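Local coordinates for SIR4-interacting protein SIF2 (Saccharomyces cerevisiae, PDB 1R5M) that antagonizes telomeric silencing and acts in transcriptional corepression as a WD40-repeat subunit of the Set3C complex, at residues Y286-S291 and S307-V312; A73-T78 and W86-I91; N146-P151 and I174-I179; F35-K40 and P383-Y388. All coordinates share one frame; numbering follows the deposited sequence.

The contacts sample a WD40 beta propeller of eight repeats. Contacts 1 and 3 belong to the sixth and third repeats; in each a histidine of the loop leading into the blade meets its third strand or the turn before it. Their centres are about 33 Å apart, on opposite sides of the chain's centre. Contact 2 pairs the two outer strands of one blade, whereas contact 4 joins parallel strands more than 340 residues apart, beside the pairing of strand 37-44 with strand 419-422 that closes the ring. Between nearest atoms, contact 4 lies about 5 Å from contact 2 and about 8 Å from contact 1; its strand 37-44 continues over I75, L88 and W86.

Contact 1 (Y286-S291 and S307-V312); sequences YGHSQS and SMDGSV
H288 and D309 form the histidine-aspartate link of the WD40 structural tetrad, here in the sixth repeat: ND1 of H288 donates to OD2 of D309 over 3.0 Å. The oxygen lies in the imidazole plane, while ND1 meets it on the syn side, 24° out of the carboxylate plane. Because NE2 of H288 is hydrogen-bonded to S305 OG, both ring nitrogens are engaged and the ring's rotation is fixed. OD2 of D309 takes a second bond on its anti lone pair, from S289 N at 2.9 Å. The other oxygen, OD1, is gripped from one face by S311 N at 2.8 Å, closing an Asx turn, and by S311 OG at 2.7 Å. The carboxylate thus ties the loop before strand 292-298 to the turn between two strands of the blade. Beside it, the extended chain of Q290 slides past D309 in the opposite direction, its CG 3.8 Å from D309 CB. OG of S307, anti to the backbone N (chi1 161°), donates to S291 O from above the carbonyl plane at 2.8 Å, and M308 N reaches that same oxygen nearly in line with its C=O bond at 3.0 Å.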
loop_
_atom_site.group_PDB
_atom_site.type_symbol
_atom_site.label_atom_id
_atom_site.label_comp_id
_atom_site.label_asym_id
_atom_site.label_seq_id
_atom_site.Cartn_x
_atom_site.Cartn_y
_atom_site.Cartn_z
ATOM N N TYR A 286 5.455 10.594 -18.143
ATOM C CA TYR A 286 6.368 9.625 -18.744
ATOM C C TYR A 286 7.755 9.839 -18.149
ATOM O O TYR A 286 8.118 10.956 -17.786
ATOM C CB TYR A 286 6.482 9.824 -20.261
ATOM C CG TYR A 286 5.232 9.524 -21.052
ATOM C CD1 TYR A 286 4.299 10.523 -21.324
ATOM C CD2 TYR A 286 4.984 8.238 -21.529
ATOM C CE1 TYR A 286 3.144 10.251 -22.055
ATOM C CE2 TYR A 286 3.836 7.953 -22.259
ATOM C CZ TYR A 286 2.920 8.962 -22.518
ATOM O OH TYR A 286 1.780 8.678 -23.233
ATOM N N GLY A 287 8.531 8.767 -18.068
ATOM C CA GLY A 287 9.873 8.883 -17.528
ATOM C C GLY A 287 10.418 7.552 -17.061
ATOM O O GLY A 287 11.550 7.182 -17.391
ATOM N N HIS A 288 9.625 6.832 -16.277
ATOM C CA HIS A 288 10.051 5.531 -15.786
ATOM C C HIS A 288 10.253 4.595 -16.971
ATOM O O HIS A 288 9.459 4.592 -17.912
ATOM C CB HIS A 288 9.010 4.963 -14.821
ATOM C CG HIS A 288 9.095 5.540 -13.441
ATOM N ND1 HIS A 288 10.213 5.401 -12.646
ATOM C CD2 HIS A 288 8.199 6.245 -12.710
ATOM C CE1 HIS A 288 10.000 5.994 -11.485
ATOM N NE2 HIS A 288 8.786 6.514 -11.496
ATOM N N SER A 289 11.324 3.809 -16.926
ATOM C CA SER A 289 11.638 2.887 -18.010
ATOM C C SER A 289 11.138 1.472 -17.755
ATOM O O SER A 289 11.259 0.596 -18.613
ATOM C CB SER A 289 13.147 2.867 -18.260
ATOM O OG SER A 289 13.852 2.468 -17.097
ATOM N N GLN A 290 10.584 1.247 -16.568
ATOM C CA GLN A 290 10.047 -0.059 -16.214
ATOM C C GLN A 290 8.793 0.143 -15.372
ATOM O O GLN A 290 8.446 1.271 -15.025
ATOM C CB GLN A 290 11.080 -0.879 -15.437
ATOM C CG GLN A 290 12.414 -1.026 -16.159
ATOM C CD GLN A 290 13.340 -2.028 -15.495
ATOM O OE1 GLN A 290 14.549 -2.015 -15.722
ATOM N NE2 GLN A 290 12.773 -2.913 -14.681
ATOM N N SER A 291 8.120 -0.956 -15.050
ATOM C CA SER A 291 6.894 -0.912 -14.265
ATOM C C SER A 291 7.016 -0.103 -12.982
ATOM O O SER A 291 8.037 -0.152 -12.292
ATOM C CB SER A 291 6.447 -2.333 -13.917
ATOM O OG SER A 291 6.207 -3.088 -15.089
ATOM N N SER A 307 10.077 2.722 -9.137
ATOM C CA SER A 307 9.936 1.691 -10.144
ATOM C C SER A 307 10.994 0.604 -10.145
ATOM O O SER A 307 12.000 0.682 -9.440
ATOM C CB SER A 307 9.916 2.402 -11.508
ATOM O OG SER A 307 10.207 1.548 -12.596
ATOM N N MET A 308 10.739 -0.423 -10.948
ATOM C CA MET A 308 11.678 -1.518 -11.086
ATOM C C MET A 308 12.930 -0.994 -11.784
ATOM O O MET A 308 13.952 -1.679 -11.827
ATOM C CB MET A 308 11.053 -2.656 -11.893
ATOM C CG MET A 308 10.036 -3.478 -11.117
ATOM S SD MET A 308 10.785 -4.420 -9.763
ATOM C CE MET A 308 11.436 -5.848 -10.647
ATOM N N ASP A 309 12.856 0.223 -12.326
ATOM C CA ASP A 309 14.015 0.812 -12.990
ATOM C C ASP A 309 14.996 1.396 -11.976
ATOM O O ASP A 309 16.011 1.990 -12.348
ATOM C CB ASP A 309 13.602 1.887 -14.019
ATOM C CG ASP A 309 12.929 3.105 -13.392
ATOM O OD1 ASP A 309 13.026 3.312 -12.166
ATOM O OD2 ASP A 309 12.309 3.879 -14.154
ATOM N N GLY A 310 14.683 1.225 -10.692
ATOM C CA GLY A 310 15.553 1.709 -9.634
ATOM C C GLY A 310 15.501 3.190 -9.306
ATOM O O GLY A 310 16.332 3.684 -8.542
ATOM N N SER A 311 14.523 3.904 -9.853
ATOM C CA SER A 311 14.423 5.335 -9.594
ATOM C C SER A 311 13.200 5.757 -8.798
ATOM O O SER A 311 12.178 5.065 -8.770
ATOM C CB SER A 311 14.436 6.119 -10.913
ATOM O OG SER A 311 13.219 5.954 -11.625
ATOM N N VAL A 312 13.340 6.900 -8.140
ATOM C CA VAL A 312 12.278 7.516 -7.363
ATOM C C VAL A 312 12.095 8.854 -8.060
ATOM O O VAL A 312 13.063 9.596 -8.251
ATOM C CB VAL A 312 12.700 7.756 -5.901
ATOM C CG1 VAL A 312 11.585 8.465 -5.149
ATOM C CG2 VAL A 312 13.026 6.430 -5.230
#

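Contact 2 (A73-T78 and W86-I91); sequences ARIVET and WKLTII
R74 and T89 exchange backbone hydrogen bonds in both directions, as do V76 and K87, and these four bonds zip the outer two strands of a propeller blade into an antiparallel hairpin. R74 N lies 2.8 Å from T89 O, and K87 N is equally close to V76 O. The strand axes run 159° apart. At the non-hydrogen-bonded pairs, CA-H...O contacts fill in, such as I75 CA to K87 O at 3.4 Å.

Apolar packing joins A73, I75, L88 and I90. CD1 of L88 touches I75, its partner across the pairing, at CG1 (3.9 Å), and the diagonal A73 at CB (3.7 Å). I75, L88 and W86 on this face meet V43 of strand 37-44, in the neighbouring blade.

Aromatic contact closes the end of the same face. CB of E77 lies over the six-membered ring of W86, 3.7 Å from its centroid, in a CH-pi interaction. With CG of E77 between its backbone N and carbonyl carbon (chi1 58°), the extended glutamate runs alongside the indole in the same direction, and OE2 comes 3.6 Å from W86 CH2.

At the other end of the pairing, CD1 of I91 lies over one face of the R74 guanidinium, 4.2 Å above its plane and over its centre.

The hairpin is therefore two-sided: hydrocarbon and indole meet the next blade, while the face of R74, V76 and K87 carries exposed side chains, including two basic groups.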
loop_
_atom_site.group_PDB
_atom_site.type_symbol
_atom_site.label_atom_id
_atom_site.label_comp_id
_atom_site.label_asym_id
_atom_site.label_seq_id
_atom_site.Cartn_x
_atom_site.Cartn_y
_atom_site.Cartn_z
ATOM N N ALA A 73 0.568 -6.183 17.592
ATOM C CA ALA A 73 1.599 -5.997 18.599
ATOM C C ALA A 73 1.773 -4.539 18.963
ATOM O O ALA A 73 1.450 -3.640 18.187
ATOM C CB ALA A 73 2.921 -6.563 18.102
ATOM N N ARG A 74 2.287 -4.317 20.163
ATOM C CA ARG A 74 2.536 -2.975 20.638
ATOM C C ARG A 74 4.033 -2.841 20.874
ATOM O O ARG A 74 4.674 -3.749 21.408
ATOM C CB ARG A 74 1.759 -2.727 21.929
ATOM C CG ARG A 74 1.891 -1.330 22.499
ATOM C CD ARG A 74 0.655 -1.001 23.316
ATOM N NE ARG A 74 0.255 -2.131 24.147
ATOM C CZ ARG A 74 -0.998 -2.384 24.510
ATOM N NH1 ARG A 74 -1.980 -1.586 24.112
ATOM N NH2 ARG A 74 -1.271 -3.440 25.264
ATOM N N ILE A 75 4.590 -1.720 20.438
ATOM C CA ILE A 75 6.010 -1.455 20.616
ATOM C C ILE A 75 6.157 -0.162 21.403
ATOM O O ILE A 75 5.804 0.913 20.918
ATOM C CB ILE A 75 6.729 -1.309 19.260
ATOM C CG1 ILE A 75 6.716 -2.652 18.523
ATOM C CG2 ILE A 75 8.160 -0.822 19.476
ATOM C CD1 ILE A 75 7.325 -2.604 17.142
ATOM N N VAL A 76 6.671 -0.272 22.624
ATOM C CA VAL A 76 6.856 0.895 23.476
ATOM C C VAL A 76 8.251 0.903 24.084
ATOM O O VAL A 76 8.830 -0.151 24.344
ATOM C CB VAL A 76 5.817 0.925 24.620
ATOM C CG1 VAL A 76 4.411 1.041 24.047
ATOM C CG2 VAL A 76 5.942 -0.329 25.468
ATOM N N GLU A 77 8.789 2.097 24.303
ATOM C CA GLU A 77 10.116 2.233 24.885
ATOM C C GLU A 77 10.015 2.411 26.396
ATOM O O GLU A 77 9.089 3.053 26.893
ATOM C CB GLU A 77 10.843 3.428 24.266
ATOM C CG GLU A 77 10.117 4.752 24.429
ATOM C CD GLU A 77 10.844 5.897 23.756
ATOM O OE1 GLU A 77 12.010 6.158 24.120
ATOM O OE2 GLU A 77 10.251 6.536 22.860
ATOM N N THR A 78 10.968 1.833 27.119
ATOM C CA THR A 78 10.988 1.925 28.574
ATOM C C THR A 78 12.004 2.965 29.032
ATOM O O THR A 78 13.155 2.955 28.597
ATOM C CB THR A 78 11.352 0.569 29.212
ATOM O OG1 THR A 78 10.430 -0.434 28.767
ATOM C CG2 THR A 78 11.294 0.663 30.732
ATOM N N TRP A 86 13.472 -0.988 23.940
ATOM C CA TRP A 86 12.198 -1.167 23.257
ATOM C C TRP A 86 11.569 -2.503 23.607
ATOM O O TRP A 86 12.225 -3.544 23.558
ATOM C CB TRP A 86 12.388 -1.053 21.748
ATOM C CG TRP A 86 12.995 0.246 21.366
ATOM C CD1 TRP A 86 14.326 0.533 21.262
ATOM C CD2 TRP A 86 12.299 1.467 21.110
ATOM N NE1 TRP A 86 14.501 1.859 20.957
ATOM C CE2 TRP A 86 13.273 2.458 20.857
ATOM C CE3 TRP A 86 10.944 1.824 21.069
ATOM C CZ2 TRP A 86 12.936 3.782 20.568
ATOM C CZ3 TRP A 86 10.609 3.142 20.783
ATOM C CH2 TRP A 86 11.603 4.105 20.536
ATOM N N LYS A 87 10.289 -2.463 23.960
ATOM C CA LYS A 87 9.557 -3.659 24.349
ATOM C C LYS A 87 8.465 -4.027 23.349
ATOM O O LYS A 87 7.642 -3.193 22.976
ATOM C CB LYS A 87 8.940 -3.448 25.734
ATOM C CG LYS A 87 8.156 -4.630 26.275
ATOM C CD LYS A 87 7.496 -4.269 27.599
ATOM C CE LYS A 87 6.652 -5.412 28.136
ATOM N NZ LYS A 87 5.919 -5.016 29.370
ATOM N N LEU A 88 8.476 -5.286 22.923
ATOM C CA LEU A 88 7.490 -5.808 21.985
ATOM C C LEU A 88 6.510 -6.694 22.746
ATOM O O LEU A 88 6.913 -7.671 23.381
ATOM C CB LEU A 88 8.181 -6.640 20.902
ATOM C CG LEU A 88 7.273 -7.440 19.964
ATOM C CD1 LEU A 88 6.498 -6.494 19.064
ATOM C CD2 LEU A 88 8.117 -8.394 19.131
ATOM N N THR A 89 5.229 -6.348 22.689
ATOM C CA THR A 89 4.200 -7.124 23.367
ATOM C C THR A 89 3.101 -7.497 22.381
ATOM O O THR A 89 2.576 -6.637 21.677
ATOM C CB THR A 89 3.570 -6.326 24.528
ATOM O OG1 THR A 89 4.586 -5.989 25.482
ATOM C CG2 THR A 89 2.490 -7.150 25.216
ATOM N N ILE A 90 2.760 -8.781 22.323
ATOM C CA ILE A 90 1.713 -9.244 21.418
ATOM C C ILE A 90 0.342 -8.972 22.028
ATOM O O ILE A 90 0.039 -9.427 23.133
ATOM C CB ILE A 90 1.844 -10.756 21.125
ATOM C CG1 ILE A 90 3.231 -11.059 20.558
ATOM C CG2 ILE A 90 0.763 -11.192 20.141
ATOM C CD1 ILE A 90 3.558 -10.315 19.276
ATOM N N ILE A 91 -0.476 -8.222 21.299
ATOM C CA ILE A 91 -1.818 -7.862 21.742
ATOM C C ILE A 91 -2.818 -8.974 21.454
ATOM O O ILE A 91 -3.703 -9.254 22.267
ATOM C CB ILE A 91 -2.298 -6.567 21.040
ATOM C CG1 ILE A 91 -1.419 -5.389 21.470
ATOM C CG2 ILE A 91 -3.759 -6.296 21.371
ATOM C CD1 ILE A 91 -1.693 -4.104 20.713
#

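Contact 3 (N146-P151 and I174-I179); sequences NFHRAP and ILWNVI
I174 and W176 reach from strand 173-177 into the loop carrying F147 and H148, in the third WD40 repeat, around the structural tetrad formed by H148, S166, D168 and W176. No hydrogen bond passes directly between residues 146-151 and 174-179; the contact is packing around that polar network.

I174 comes first and divides its side chain between the two loop rings. CG1, placed anti to the carbonyl carbon (chi1 -56°), lies 3.6 Å from NE2 of H148, with CE1 of the imidazole similarly close, and the two side chains slide past each other in opposite directions. Its terminal CD1 goes on to F147, 3.5 Å from CD2, where the side chains cross at about a right angle. The remaining branch, CG2, turns to its own strand and sits 3.3 Å above the indole plane of W176, offset toward the rim.

Two residues on, W176 points its six-membered ring at the start of the loop. CH2 is 3.6 Å from CB of F147 and 3.8 Å from N of N146, while the backbone N of F147 lies at the indole edge, in its plane. At the other nitrogen of the H148 imidazole, ND1 is hydrogen-bonded to D168 OD2, leaving both imidazole nitrogens engaged. The two rings are linked through a shared hydroxyl: NE1 of W176 and NE2 of H148 stand 4.4 Å apart without bonding each other, and each is hydrogen-bonded to OG of S166.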
loop_
_atom_site.group_PDB
_atom_site.type_symbol
_atom_site.label_atom_id
_atom_site.label_comp_id
_atom_site.label_asym_id
_atom_site.label_seq_id
_atom_site.Cartn_x
_atom_site.Cartn_y
_atom_site.Cartn_z
ATOM N N ASN A 146 -16.184 -14.522 3.662
ATOM C CA ASN A 146 -15.609 -15.495 2.744
ATOM C C ASN A 146 -16.342 -15.630 1.414
ATOM O O ASN A 146 -17.482 -16.090 1.363
ATOM C CB ASN A 146 -15.537 -16.852 3.448
ATOM C CG ASN A 146 -14.633 -17.827 2.733
ATOM O OD1 ASN A 146 -13.529 -17.472 2.323
ATOM N ND2 ASN A 146 -15.091 -19.066 2.587
ATOM N N PHE A 147 -15.676 -15.220 0.339
ATOM C CA PHE A 147 -16.245 -15.312 -0.999
ATOM C C PHE A 147 -15.128 -15.505 -2.025
ATOM O O PHE A 147 -15.270 -16.279 -2.972
ATOM C CB PHE A 147 -17.054 -14.056 -1.335
ATOM C CG PHE A 147 -17.958 -14.224 -2.521
ATOM C CD1 PHE A 147 -19.074 -15.054 -2.446
ATOM C CD2 PHE A 147 -17.684 -13.578 -3.719
ATOM C CE1 PHE A 147 -19.905 -15.236 -3.549
ATOM C CE2 PHE A 147 -18.509 -13.753 -4.831
ATOM C CZ PHE A 147 -19.621 -14.584 -4.744
ATOM N N HIS A 148 -14.016 -14.798 -1.836
ATOM C CA HIS A 148 -12.874 -14.927 -2.740
ATOM C C HIS A 148 -12.313 -16.340 -2.645
ATOM O O HIS A 148 -12.388 -16.970 -1.593
ATOM C CB HIS A 148 -11.758 -13.957 -2.347
ATOM C CG HIS A 148 -12.074 -12.517 -2.602
ATOM N ND1 HIS A 148 -11.959 -11.938 -3.849
ATOM C CD2 HIS A 148 -12.469 -11.532 -1.762
ATOM C CE1 HIS A 148 -12.267 -10.655 -3.763
ATOM N NE2 HIS A 148 -12.579 -10.384 -2.508
ATOM N N ARG A 149 -11.730 -16.823 -3.740
ATOM C CA ARG A 149 -11.129 -18.149 -3.763
ATOM C C ARG A 149 -9.699 -18.083 -4.295
ATOM O O ARG A 149 -9.156 -19.073 -4.783
ATOM C CB ARG A 149 -11.969 -19.108 -4.612
ATOM C CG ARG A 149 -13.321 -19.439 -3.994
ATOM C CD ARG A 149 -13.822 -20.791 -4.474
ATOM N NE ARG A 149 -14.131 -20.804 -5.902
ATOM C CZ ARG A 149 -15.257 -20.332 -6.428
ATOM N NH1 ARG A 149 -16.189 -19.807 -5.644
ATOM N NH2 ARG A 149 -15.456 -20.397 -7.739
ATOM N N ALA A 150 -9.099 -16.901 -4.191
ATOM C CA ALA A 150 -7.726 -16.674 -4.634
ATOM C C ALA A 150 -7.080 -15.693 -3.651
ATOM O O ALA A 150 -7.780 -15.000 -2.911
ATOM C CB ALA A 150 -7.717 -16.102 -6.052
ATOM N N PRO A 151 -5.740 -15.624 -3.622
ATOM C CA PRO A 151 -5.043 -14.714 -2.705
ATOM C C PRO A 151 -5.524 -13.266 -2.769
ATOM O O PRO A 151 -5.682 -12.699 -3.847
ATOM C CB PRO A 151 -3.583 -14.853 -3.125
ATOM C CG PRO A 151 -3.511 -16.275 -3.583
ATOM C CD PRO A 151 -4.775 -16.429 -4.395
ATOM N N ILE A 174 -14.839 -7.588 -4.914
ATOM C CA ILE A 174 -16.079 -7.617 -4.152
ATOM C C ILE A 174 -16.322 -6.358 -3.330
ATOM O O ILE A 174 -15.401 -5.837 -2.702
ATOM C CB ILE A 174 -16.078 -8.813 -3.169
ATOM C CG1 ILE A 174 -15.844 -10.121 -3.928
ATOM C CG2 ILE A 174 -17.383 -8.851 -2.386
ATOM C CD1 ILE A 174 -16.908 -10.445 -4.948
ATOM N N LEU A 175 -17.565 -5.884 -3.347
ATOM C CA LEU A 175 -17.983 -4.731 -2.557
ATOM C C LEU A 175 -18.757 -5.344 -1.396
ATOM O O LEU A 175 -19.751 -6.043 -1.609
ATOM C CB LEU A 175 -18.908 -3.813 -3.361
ATOM C CG LEU A 175 -19.694 -2.802 -2.521
ATOM C CD1 LEU A 175 -18.744 -1.820 -1.844
ATOM C CD2 LEU A 175 -20.684 -2.065 -3.419
ATOM N N TRP A 176 -18.290 -5.103 -0.177
ATOM C CA TRP A 176 -18.932 -5.658 1.009
ATOM C C TRP A 176 -19.539 -4.620 1.926
ATOM O O TRP A 176 -19.063 -3.491 2.006
ATOM C CB TRP A 176 -17.929 -6.395 1.907
ATOM C CG TRP A 176 -17.110 -7.481 1.310
ATOM C CD1 TRP A 176 -15.951 -7.348 0.598
ATOM C CD2 TRP A 176 -17.334 -8.883 1.455
ATOM N NE1 TRP A 176 -15.435 -8.585 0.299
ATOM C CE2 TRP A 176 -16.266 -9.547 0.813
ATOM C CE3 TRP A 176 -18.337 -9.646 2.073
ATOM C CZ2 TRP A 176 -16.171 -10.942 0.769
ATOM C CZ3 TRP A 176 -18.242 -11.033 2.028
ATOM C CH2 TRP A 176 -17.165 -11.665 1.381
ATOM N N ASN A 177 -20.603 -5.017 2.616
ATOM C CA ASN A 177 -21.155 -4.179 3.664
ATOM C C ASN A 177 -20.355 -4.896 4.753
ATOM O O ASN A 177 -20.652 -6.042 5.099
ATOM C CB ASN A 177 -22.647 -4.411 3.872
ATOM C CG ASN A 177 -23.152 -3.747 5.134
ATOM O OD1 ASN A 177 -22.485 -3.785 6.165
ATOM N ND2 ASN A 177 -24.334 -3.139 5.063
ATOM N N VAL A 178 -19.310 -4.248 5.253
ATOM C CA VAL A 178 -18.427 -4.866 6.232
ATOM C C VAL A 178 -19.047 -5.166 7.593
ATOM O O VAL A 178 -18.603 -6.074 8.300
ATOM C CB VAL A 178 -17.141 -4.009 6.408
ATOM C CG1 VAL A 178 -17.403 -2.842 7.347
ATOM C CG2 VAL A 178 -15.998 -4.878 6.902
ATOM N N ILE A 179 -20.081 -4.418 7.957
ATOM C CA ILE A 179 -20.741 -4.628 9.237
ATOM C C ILE A 179 -21.619 -5.879 9.213
ATOM O O ILE A 179 -21.578 -6.688 10.142
ATOM C CB ILE A 179 -21.575 -3.388 9.631
ATOM C CG1 ILE A 179 -20.627 -2.222 9.939
ATOM C CG2 ILE A 179 -22.461 -3.700 10.832
ATOM C CD1 ILE A 179 -21.322 -0.919 10.271
#

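Contact 4 (F35-K40 and P383-Y388); sequences FVKILK and PLYASY
The carbonyl oxygen of Y385 is gripped twice, by K37 N at 3.0 Å and by a water at 2.7 Å; the same water donates to F35 O at 2.6 Å and so bridges the two segments. Parallel pairing continues with S387 N to K37 O at 2.9 Å and L39 N to S387 O at 2.9 Å. This joins the outer strands of two adjacent propeller blades, tying N-terminal and C-terminal parts of the chain together beside the place where the propeller closes. Y385 and A386 form a classic beta bulge opposite V356.

CB of Y385 sets out away from residues 35-40, but the ring end comes back to them, and CD of K37 stands over one ring face, 4.2 Å from the centroid and 26° off the normal, in a CH-pi contact. The hydroxyl of this tyrosine is bonded to P424 O, and K344 makes a cation-pi contact with its ring. Further along, CD2 of L39 presses on A386 CB at 3.5 Å, and L39 also touches I423 and P424. L39 O lies in the plane of the Y388 ring, at its edge, 3.3 Å from CD1.

Main-chain bonds and a water thus hold the polar backbone, while L39, A386 and the lysine methylenes supply the apolar side, where I423 and P424 lie.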
loop_
_atom_site.group_PDB
_atom_site.type_symbol
_atom_site.label_atom_id
_atom_site.label_comp_id
_atom_site.label_asym_id
_atom_site.label_seq_id
_atom_site.Cartn_x
_atom_site.Cartn_y
_atom_site.Cartn_z
ATOM N N PHE A 35 24.799 14.768 5.040
ATOM C CA PHE A 35 24.834 13.787 6.121
ATOM C C PHE A 35 23.717 12.751 5.984
ATOM O O PHE A 35 22.536 13.078 6.090
ATOM C CB PHE A 35 24.741 14.512 7.475
ATOM C CG PHE A 35 24.275 13.641 8.614
ATOM C CD1 PHE A 35 24.792 12.362 8.799
ATOM C CD2 PHE A 35 23.316 14.109 9.508
ATOM C CE1 PHE A 35 24.357 11.563 9.853
ATOM C CE2 PHE A 35 22.876 13.319 10.567
ATOM C CZ PHE A 35 23.397 12.043 10.738
ATOM N N VAL A 36 24.106 11.503 5.736
ATOM C CA VAL A 36 23.148 10.409 5.595
ATOM C C VAL A 36 23.101 9.627 6.901
ATOM O O VAL A 36 24.129 9.158 7.389
ATOM C CB VAL A 36 23.556 9.435 4.468
ATOM C CG1 VAL A 36 22.580 8.265 4.413
ATOM C CG2 VAL A 36 23.595 10.165 3.130
ATOM N N LYS A 37 21.911 9.487 7.471
ATOM C CA LYS A 37 21.765 8.754 8.720
ATOM C C LYS A 37 21.770 7.252 8.472
ATOM O O LYS A 37 21.251 6.781 7.462
ATOM C CB LYS A 37 20.460 9.151 9.412
ATOM C CG LYS A 37 20.379 10.629 9.763
ATOM C CD LYS A 37 19.034 10.971 10.379
ATOM C CE LYS A 37 18.900 12.470 10.606
ATOM N NZ LYS A 37 19.977 12.993 11.487
ATOM N N ILE A 38 22.380 6.507 9.386
ATOM C CA ILE A 38 22.419 5.055 9.271
ATOM C C ILE A 38 21.435 4.547 10.320
ATOM O O ILE A 38 21.667 4.652 11.530
ATOM C CB ILE A 38 23.839 4.509 9.530
ATOM C CG1 ILE A 38 24.830 5.202 8.587
ATOM C CG2 ILE A 38 23.865 3.003 9.289
ATOM C CD1 ILE A 38 26.278 4.776 8.773
ATOM N N LEU A 39 20.319 4.014 9.836
ATOM C CA LEU A 39 19.242 3.535 10.692
ATOM C C LEU A 39 19.563 2.284 11.490
ATOM O O LEU A 39 20.265 1.386 11.016
ATOM C CB LEU A 39 17.995 3.300 9.838
ATOM C CG LEU A 39 17.550 4.505 9.001
ATOM C CD1 LEU A 39 16.393 4.080 8.108
ATOM C CD2 LEU A 39 17.138 5.672 9.905
ATOM N N LYS A 40 19.029 2.227 12.705
ATOM C CA LYS A 40 19.247 1.089 13.585
ATOM C C LYS A 40 17.959 0.319 13.833
ATOM O O LYS A 40 16.869 0.892 13.840
ATOM C CB LYS A 40 19.788 1.556 14.937
ATOM C CG LYS A 40 18.753 2.289 15.784
ATOM C CD LYS A 40 19.340 2.777 17.096
ATOM C CE LYS A 40 18.277 3.469 17.931
ATOM N NZ LYS A 40 18.861 4.196 19.089
ATOM N N PRO A 383 17.046 14.468 -1.909
ATOM C CA PRO A 383 17.970 14.250 -0.790
ATOM C C PRO A 383 17.797 12.914 -0.078
ATOM O O PRO A 383 16.684 12.534 0.271
ATOM C CB PRO A 383 17.675 15.427 0.137
ATOM C CG PRO A 383 17.229 16.501 -0.809
ATOM C CD PRO A 383 16.321 15.740 -1.744
ATOM N N LEU A 384 18.904 12.203 0.123
ATOM C CA LEU A 384 18.869 10.929 0.830
ATOM C C LEU A 384 18.981 11.254 2.315
ATOM O O LEU A 384 19.993 11.785 2.773
ATOM C CB LEU A 384 20.031 10.034 0.400
ATOM C CG LEU A 384 20.121 8.686 1.122
ATOM C CD1 LEU A 384 18.831 7.892 0.913
ATOM C CD2 LEU A 384 21.319 7.907 0.593
ATOM N N TYR A 385 17.933 10.939 3.065
ATOM C CA TYR A 385 17.897 11.228 4.492
ATOM C C TYR A 385 18.562 10.160 5.348
ATOM O O TYR A 385 19.317 10.471 6.276
ATOM C CB TYR A 385 16.438 11.395 4.929
ATOM C CG TYR A 385 16.243 11.794 6.373
ATOM C CD1 TYR A 385 16.617 13.059 6.824
ATOM C CD2 TYR A 385 15.669 10.912 7.289
ATOM C CE1 TYR A 385 16.421 13.436 8.148
ATOM C CE2 TYR A 385 15.470 11.279 8.615
ATOM C CZ TYR A 385 15.847 12.542 9.037
ATOM O OH TYR A 385 15.645 12.914 10.346
ATOM N N ALA A 386 18.279 8.899 5.036
ATOM C CA ALA A 386 18.825 7.795 5.810
ATOM C C ALA A 386 18.770 6.485 5.041
ATOM O O ALA A 386 18.041 6.359 4.059
ATOM C CB ALA A 386 18.048 7.662 7.113
ATOM N N SER A 387 19.550 5.510 5.499
ATOM C CA SER A 387 19.588 4.193 4.874
ATOM C C SER A 387 19.681 3.096 5.929
ATOM O O SER A 387 20.237 3.304 7.011
ATOM C CB SER A 387 20.794 4.075 3.935
ATOM O OG SER A 387 20.736 5.009 2.875
ATOM N N TYR A 388 19.120 1.933 5.604
ATOM C CA TYR A 388 19.145 0.763 6.478
ATOM C C TYR A 388 19.636 -0.401 5.622
ATOM O O TYR A 388 19.084 -0.669 4.553
ATOM C CB TYR A 388 17.744 0.453 7.012
ATOM C CG TYR A 388 17.696 -0.716 7.973
ATOM C CD1 TYR A 388 18.364 -0.666 9.195
ATOM C CD2 TYR A 388 16.969 -1.868 7.666
ATOM C CE1 TYR A 388 18.308 -1.734 10.096
ATOM C CE2 TYR A 388 16.907 -2.939 8.556
ATOM C CZ TYR A 388 17.577 -2.865 9.769
ATOM O OH TYR A 388 17.504 -3.916 10.658
HETATM O O HOH W 1 20.132 12.975 6.951
#